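Side-chain contacts in TATA-binding protein (Sulfolobus acidocaldarius, PDB 1MP9), which probably binds the TATA-box element of archaeal promoters, close to the transcription start, as a general factor for activating genes transcribed by RNA polymerase: residues L141-D146 with V150-F155; K123-F126 with N130-Y133. All blocks are in the same frame, centred on the assembly; numbering follows the deposited sequence.

Contact 1 is a buried hairpin of two sheet strands, whereas contact 2 is a smaller, partly buried touch farther from the centre of the chain, between a short helix and the edge strand. They adjoin in the second repeat: strands 131-132 and 141-145 are neighbours in one sheet, and L141 packs against residues of both elements of contact 2. Contact 1 combines a ladder of backbone hydrogen bonds with apolar packing on both faces and buries 495 Å²; contact 2 buries 136 Å², mostly through one alanine, which meets an asparagine and a tyrosine. Both also touch the second subunit.

Contact 1: residues L141-D146 with V150-F155; sequences LIYRMD and VVLLIF
Y143 and L152 form the middle of the ladder, joined by two nearly straight backbone hydrogen bonds. Y143 N lies 2.9 Å from L152 O, and L152 N lies 2.8 Å from Y143 O. Their side chains run alongside each other, L152 CD1 meeting Y143 CD2 at 4.0 Å from a direction oblique to the ring. L141 and I154 repeat the doubly bonded pattern and bring L141 CD2 beside I154 CD1. M145 also reaches L152: its chain is extended until chi3 (-87°) bends CE to 4.1 Å from L152 CD1. This antiparallel hairpin belongs to the curved sheet of the TBP saddle, and helix 168-184 covers this face, with A174 under M145 and V150 and I178 under L152 and I154. On the other face, I142 packs by two branches, CG1 against L153 CD2 at 3.7 Å and CG2 against V151 CG1 at 3.8 Å. This concave side, which in TBP relatives meets the DNA minor groove, here packs on the second subunit, where R144 gives a hydrogen bond to M145 O of that chain. Near the turn M145 N donates to V150 O at 2.9 Å, while the return bond from V150 N to M145 O is weak at 3.3 Å. Solvent reaches the hairpin at D146, which is exposed, and in part at Y143.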
ATOM      1  N   LEU A 141      -0.713   8.127   3.839  1.00 19.71           N
ATOM      2  CA  LEU A 141      -1.064   8.233   2.427  1.00 19.43           C
ATOM      3  C   LEU A 141      -0.371   7.043   1.748  1.00 18.84           C
ATOM      4  O   LEU A 141       0.819   6.793   1.981  1.00 19.12           O
ATOM      5  CB  LEU A 141      -0.524   9.547   1.844  1.00 17.95           C
ATOM      6  CG  LEU A 141      -0.885   9.843   0.363  1.00 19.48           C
ATOM      7  CD1 LEU A 141      -0.992  11.341   0.134  1.00 20.34           C
ATOM      8  CD2 LEU A 141       0.134   9.253  -0.567  1.00 15.00           C
ATOM      9  N   ILE A 142      -1.099   6.299   0.933  1.00 17.86           N
ATOM     10  CA  ILE A 142      -0.497   5.167   0.266  1.00 19.08           C
ATOM     11  C   ILE A 142      -0.337   5.563  -1.189  1.00 19.64           C
ATOM     12  O   ILE A 142      -1.284   6.013  -1.837  1.00 17.44           O
ATOM     13  CB  ILE A 142      -1.388   3.894   0.393  1.00 20.12           C
ATOM     14  CG1 ILE A 142      -1.549   3.543   1.871  1.00 20.59           C
ATOM     15  CG2 ILE A 142      -0.755   2.712  -0.380  1.00 18.92           C
ATOM     16  CD1 ILE A 142      -2.487   2.356   2.143  1.00 20.42           C
ATOM     17  N   TYR A 143       0.873   5.395  -1.692  1.00 18.54           N
ATOM     18  CA  TYR A 143       1.185   5.759  -3.066  1.00 20.49           C
ATOM     19  C   TYR A 143       1.746   4.535  -3.811  1.00 20.15           C
ATOM     20  O   TYR A 143       2.730   3.911  -3.381  1.00 20.69           O
ATOM     21  CB  TYR A 143       2.219   6.894  -3.059  1.00 22.26           C
ATOM     22  CG  TYR A 143       2.543   7.444  -4.416  1.00 23.87           C
ATOM     23  CD1 TYR A 143       1.717   8.393  -5.009  1.00 28.42           C
ATOM     24  CD2 TYR A 143       3.657   7.006  -5.120  1.00 25.38           C
ATOM     25  CE1 TYR A 143       1.995   8.902  -6.287  1.00 30.46           C
ATOM     26  CE2 TYR A 143       3.950   7.500  -6.400  1.00 27.92           C
ATOM     27  CZ  TYR A 143       3.112   8.454  -6.978  1.00 30.03           C
ATOM     28  OH  TYR A 143       3.383   8.990  -8.220  1.00 31.23           O
ATOM     29  N   ARG A 144       1.084   4.159  -4.889  1.00 18.99           N
ATOM     30  CA  ARG A 144       1.522   3.025  -5.697  1.00 19.91           C
ATOM     31  C   ARG A 144       2.371   3.644  -6.819  1.00 21.53           C
ATOM     32  O   ARG A 144       1.849   4.322  -7.724  1.00 20.01           O
ATOM     33  CB  ARG A 144       0.310   2.294  -6.274  1.00 18.01           C
ATOM     34  CG  ARG A 144       0.721   1.020  -7.051  1.00 18.33           C
ATOM     35  CD  ARG A 144      -0.493   0.232  -7.514  1.00 19.96           C
ATOM     36  NE  ARG A 144      -0.115  -0.983  -8.261  1.00 19.16           N
ATOM     37  CZ  ARG A 144      -0.853  -2.089  -8.363  1.00 23.17           C
ATOM     38  NH1 ARG A 144      -2.040  -2.198  -7.748  1.00 19.51           N
ATOM     39  NH2 ARG A 144      -0.411  -3.085  -9.137  1.00 24.95           N
ATOM     40  N   MET A 145       3.677   3.429  -6.736  1.00 19.96           N
ATOM     41  CA  MET A 145       4.629   4.005  -7.693  1.00 22.38           C
ATOM     42  C   MET A 145       4.930   3.004  -8.790  1.00 23.39           C
ATOM     43  O   MET A 145       4.983   1.797  -8.532  1.00 22.42           O
ATOM     44  CB  MET A 145       5.930   4.368  -6.968  1.00 21.53           C
ATOM     45  CG  MET A 145       6.994   5.099  -7.824  1.00 24.48           C
ATOM     46  SD  MET A 145       8.333   5.762  -6.762  1.00 22.49           S
ATOM     47  CE  MET A 145       7.567   7.412  -6.341  1.00 21.01           C
ATOM     48  N   ASP A 146       5.113   3.509 -10.006  1.00 26.00           N
ATOM     49  CA  ASP A 146       5.394   2.634 -11.149  1.00 28.90           C
ATOM     50  C   ASP A 146       6.882   2.484 -11.404  1.00 28.06           C
ATOM     51  O   ASP A 146       7.343   1.383 -11.661  1.00 27.13           O
ATOM     52  CB  ASP A 146       4.683   3.158 -12.386  1.00 33.02           C
ATOM     53  CG  ASP A 146       3.182   3.020 -12.269  1.00 38.26           C
ATOM     54  OD1 ASP A 146       2.458   3.765 -12.961  1.00 40.70           O
ATOM     55  OD2 ASP A 146       2.726   2.152 -11.475  1.00 40.37           O
ATOM     56  N   VAL A 150       7.064   0.137  -6.570  1.00 18.62           N
ATOM     57  CA  VAL A 150       6.995  -0.020  -5.122  1.00 17.60           C
ATOM     58  C   VAL A 150       5.727   0.590  -4.585  1.00 16.85           C
ATOM     59  O   VAL A 150       5.033   1.342  -5.272  1.00 18.18           O
ATOM     60  CB  VAL A 150       8.216   0.703  -4.406  1.00 18.28           C
ATOM     61  CG1 VAL A 150       9.559   0.160  -4.955  1.00 18.34           C
ATOM     62  CG2 VAL A 150       8.182   2.234  -4.671  1.00 15.16           C
ATOM     63  N   VAL A 151       5.423   0.280  -3.341  1.00 16.72           N
ATOM     64  CA  VAL A 151       4.264   0.883  -2.709  1.00 17.31           C
ATOM     65  C   VAL A 151       4.852   1.671  -1.539  1.00 17.22           C
ATOM     66  O   VAL A 151       5.739   1.188  -0.826  1.00 17.83           O
ATOM     67  CB  VAL A 151       3.257  -0.170  -2.201  1.00 17.66           C
ATOM     68  CG1 VAL A 151       2.224   0.508  -1.293  1.00 16.42           C
ATOM     69  CG2 VAL A 151       2.527  -0.845  -3.402  1.00 19.18           C
ATOM     70  N   LEU A 152       4.384   2.898  -1.372  1.00 16.62           N
ATOM     71  CA  LEU A 152       4.871   3.747  -0.305  1.00 16.18           C
ATOM     72  C   LEU A 152       3.803   4.050   0.724  1.00 17.15           C
ATOM     73  O   LEU A 152       2.668   4.306   0.359  1.00 17.26           O
ATOM     74  CB  LEU A 152       5.313   5.089  -0.867  1.00 15.62           C
ATOM     75  CG  LEU A 152       6.293   5.113  -2.036  1.00 18.68           C
ATOM     76  CD1 LEU A 152       6.580   6.591  -2.424  1.00 18.79           C
ATOM     77  CD2 LEU A 152       7.576   4.367  -1.620  1.00 15.61           C
ATOM     78  N   LEU A 153       4.174   4.030   2.005  1.00 17.71           N
ATOM     79  CA  LEU A 153       3.251   4.434   3.091  1.00 16.04           C
ATOM     80  C   LEU A 153       3.958   5.726   3.532  1.00 14.72           C
ATOM     81  O   LEU A 153       5.134   5.694   3.851  1.00 13.36           O
ATOM     82  CB  LEU A 153       3.238   3.422   4.236  1.00 15.49           C
ATOM     83  CG  LEU A 153       2.900   1.991   3.829  1.00 19.92           C
ATOM     84  CD1 LEU A 153       2.859   1.112   5.070  1.00 20.44           C
ATOM     85  CD2 LEU A 153       1.532   1.938   3.142  1.00 18.05           C
ATOM     86  N   ILE A 154       3.257   6.849   3.530  1.00 15.51           N
ATOM     87  CA  ILE A 154       3.861   8.154   3.864  1.00 16.91           C
ATOM     88  C   ILE A 154       3.062   8.790   4.990  1.00 16.84           C
ATOM     89  O   ILE A 154       1.857   9.010   4.867  1.00 15.66           O
ATOM     90  CB  ILE A 154       3.799   9.096   2.630  1.00 17.92           C
ATOM     91  CG1 ILE A 154       4.543   8.445   1.449  1.00 18.34           C
ATOM     92  CG2 ILE A 154       4.394  10.510   2.970  1.00 16.69           C
ATOM     93  CD1 ILE A 154       4.217   9.192   0.120  1.00 20.20           C
ATOM     94  N   PHE A 155       3.739   9.095   6.083  1.00 18.19           N
ATOM     95  CA  PHE A 155       3.060   9.660   7.231  1.00 17.84           C
ATOM     96  C   PHE A 155       3.368  11.132   7.359  1.00 18.11           C
ATOM     97  O   PHE A 155       4.411  11.629   6.878  1.00 18.22           O
ATOM     98  CB  PHE A 155       3.461   8.897   8.495  1.00 19.42           C
ATOM     99  CG  PHE A 155       3.164   7.413   8.429  1.00 20.59           C
ATOM    100  CD1 PHE A 155       4.150   6.508   8.049  1.00 22.96           C
ATOM    101  CD2 PHE A 155       1.895   6.924   8.756  1.00 23.52           C
ATOM    102  CE1 PHE A 155       3.886   5.131   7.990  1.00 22.43           C
ATOM    103  CE2 PHE A 155       1.616   5.539   8.699  1.00 24.29           C
ATOM    104  CZ  PHE A 155       2.628   4.647   8.310  1.00 22.92           C
TER

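Contact 2: residues K123-F126 with N130-Y133; sequences KAAF and NNMY
Where strand 131-132 passes the last turn of helix 121-127, the end group of N131 comes up to the backbone of A125. The bond from CA to CB of N131 points at the helix, and a chi1 of 76° places CG between its own backbone N and carbonyl carbon. The flat end group is thereby brought close, with N131 CG 3.8 Å from A125 O and 4.2 Å from A125 CA. N131 CB also packs against L141 of the next strand, which touches A124 as well.

M132 turns its side chain away from the helix and pairs by its backbone with I142. It packs on I142 and F138, and on T163 of the second subunit. The order of elements is consistent with a TBP repeat: after the long strand 103-114 and the short strand 118-119 comes this helix, and the chain then returns through the short strand 131-132 at the rim of the saddle-shaped sheet.

Y133 again faces the helix. Its CB comes to 3.5 Å from A125 CB, the closest apolar approach here, and the same methyl lies oblique to the ring, 4.1 Å from Y133 CG and 4.0 Å from Y133 CD2. The CA atoms of A125 and Y133 are 5.9 Å apart, a close approach consistent with the small side chain of A125. With chi1 at -177°, CG lies opposite the tyrosine's backbone N, and the ring extends along the helix toward its start, where it touches L121 and D122.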
ATOM      1  N   LYS A 123      -3.200  17.859   1.559  1.00 22.30           N
ATOM      2  CA  LYS A 123      -2.846  18.579   0.349  1.00 22.79           C
ATOM      3  C   LYS A 123      -2.230  17.680  -0.702  1.00 23.95           C
ATOM      4  O   LYS A 123      -2.579  17.785  -1.885  1.00 25.46           O
ATOM      5  CB  LYS A 123      -1.888  19.722   0.659  1.00 23.32           C
ATOM      6  CG  LYS A 123      -1.569  20.592  -0.551  1.00 21.40           C
ATOM      7  CD  LYS A 123      -0.664  21.747  -0.152  1.00 22.85           C
ATOM      8  CE  LYS A 123      -0.397  22.670  -1.354  1.00 23.42           C
ATOM      9  NZ  LYS A 123       0.449  23.810  -0.959  1.00 25.51           N
ATOM     10  N   ALA A 124      -1.304  16.814  -0.282  1.00 20.28           N
ATOM     11  CA  ALA A 124      -0.655  15.891  -1.196  1.00 21.05           C
ATOM     12  C   ALA A 124      -1.683  14.925  -1.828  1.00 21.16           C
ATOM     13  O   ALA A 124      -1.576  14.570  -3.019  1.00 20.52           O
ATOM     14  CB  ALA A 124       0.460  15.072  -0.446  1.00 19.43           C
ATOM     15  N   ALA A 125      -2.669  14.512  -1.037  1.00 19.84           N
ATOM     16  CA  ALA A 125      -3.680  13.570  -1.512  1.00 21.36           C
ATOM     17  C   ALA A 125      -4.396  14.043  -2.771  1.00 23.11           C
ATOM     18  O   ALA A 125      -4.791  13.228  -3.595  1.00 22.18           O
ATOM     19  CB  ALA A 125      -4.695  13.293  -0.444  1.00 20.43           C
ATOM     20  N   PHE A 126      -4.579  15.347  -2.922  1.00 24.29           N
ATOM     21  CA  PHE A 126      -5.257  15.826  -4.104  1.00 26.23           C
ATOM     22  C   PHE A 126      -4.351  16.407  -5.179  1.00 27.40           C
ATOM     23  O   PHE A 126      -4.838  16.840  -6.211  1.00 28.80           O
ATOM     24  CB  PHE A 126      -6.330  16.824  -3.702  1.00 30.94           C
ATOM     25  CG  PHE A 126      -7.464  16.195  -2.957  1.00 35.75           C
ATOM     26  CD1 PHE A 126      -7.832  16.665  -1.693  1.00 38.12           C
ATOM     27  CD2 PHE A 126      -8.102  15.069  -3.472  1.00 38.53           C
ATOM     28  CE1 PHE A 126      -8.820  16.013  -0.941  1.00 40.75           C
ATOM     29  CE2 PHE A 126      -9.096  14.394  -2.729  1.00 41.17           C
ATOM     30  CZ  PHE A 126      -9.452  14.868  -1.457  1.00 40.88           C
ATOM     31  N   ASN A 130      -2.349   8.629  -8.325  1.00 39.57           N
ATOM     32  CA  ASN A 130      -2.499   7.277  -7.757  1.00 38.17           C
ATOM     33  C   ASN A 130      -2.299   7.032  -6.274  1.00 35.06           C
ATOM     34  O   ASN A 130      -1.419   6.232  -5.878  1.00 35.30           O
ATOM     35  CB  ASN A 130      -1.602   6.274  -8.514  1.00 40.81           C
ATOM     36  CG  ASN A 130      -1.068   6.820  -9.829  1.00 42.36           C
ATOM     37  OD1 ASN A 130       0.151   6.981 -10.003  1.00 45.58           O
ATOM     38  ND2 ASN A 130      -1.967   7.109 -10.757  1.00 44.31           N
ATOM     39  N   ASN A 131      -3.148   7.636  -5.439  1.00 31.58           N
ATOM     40  CA  ASN A 131      -2.977   7.430  -4.009  1.00 25.47           C
ATOM     41  C   ASN A 131      -4.255   7.299  -3.214  1.00 24.65           C
ATOM     42  O   ASN A 131      -5.355   7.624  -3.675  1.00 21.33           O
ATOM     43  CB  ASN A 131      -2.189   8.601  -3.415  1.00 23.94           C
ATOM     44  CG  ASN A 131      -3.041   9.852  -3.263  1.00 25.27           C
ATOM     45  OD1 ASN A 131      -3.035  10.746  -4.123  1.00 26.97           O
ATOM     46  ND2 ASN A 131      -3.800   9.915  -2.179  1.00 20.24           N
ATOM     47  N   MET A 132      -4.077   6.836  -1.984  1.00 22.73           N
ATOM     48  CA  MET A 132      -5.165   6.742  -1.038  1.00 23.65           C
ATOM     49  C   MET A 132      -4.830   7.560   0.216  1.00 22.85           C
ATOM     50  O   MET A 132      -3.751   7.406   0.799  1.00 21.71           O
ATOM     51  CB  MET A 132      -5.410   5.296  -0.569  1.00 26.04           C
ATOM     52  CG  MET A 132      -6.452   5.249   0.583  1.00 26.62           C
ATOM     53  SD  MET A 132      -6.625   3.614   1.358  1.00 28.39           S
ATOM     54  CE  MET A 132      -5.417   3.654   2.625  1.00 28.73           C
ATOM     55  N   TYR A 133      -5.738   8.449   0.600  1.00 21.00           N
ATOM     56  CA  TYR A 133      -5.589   9.154   1.853  1.00 21.51           C
ATOM     57  C   TYR A 133      -6.963   9.190   2.480  1.00 21.12           C
ATOM     58  O   TYR A 133      -7.793  10.049   2.183  1.00 21.44           O
ATOM     59  CB  TYR A 133      -4.996  10.564   1.727  1.00 22.91           C
ATOM     60  CG  TYR A 133      -4.797  11.199   3.112  1.00 23.84           C
ATOM     61  CD1 TYR A 133      -4.157  10.481   4.135  1.00 24.77           C
ATOM     62  CD2 TYR A 133      -5.328  12.464   3.426  1.00 23.29           C
ATOM     63  CE1 TYR A 133      -4.062  10.987   5.441  1.00 23.98           C
ATOM     64  CE2 TYR A 133      -5.234  12.988   4.733  1.00 22.93           C
ATOM     65  CZ  TYR A 133      -4.606  12.237   5.729  1.00 25.50           C
ATOM     66  OH  TYR A 133      -4.542  12.684   7.029  1.00 26.63           O
TER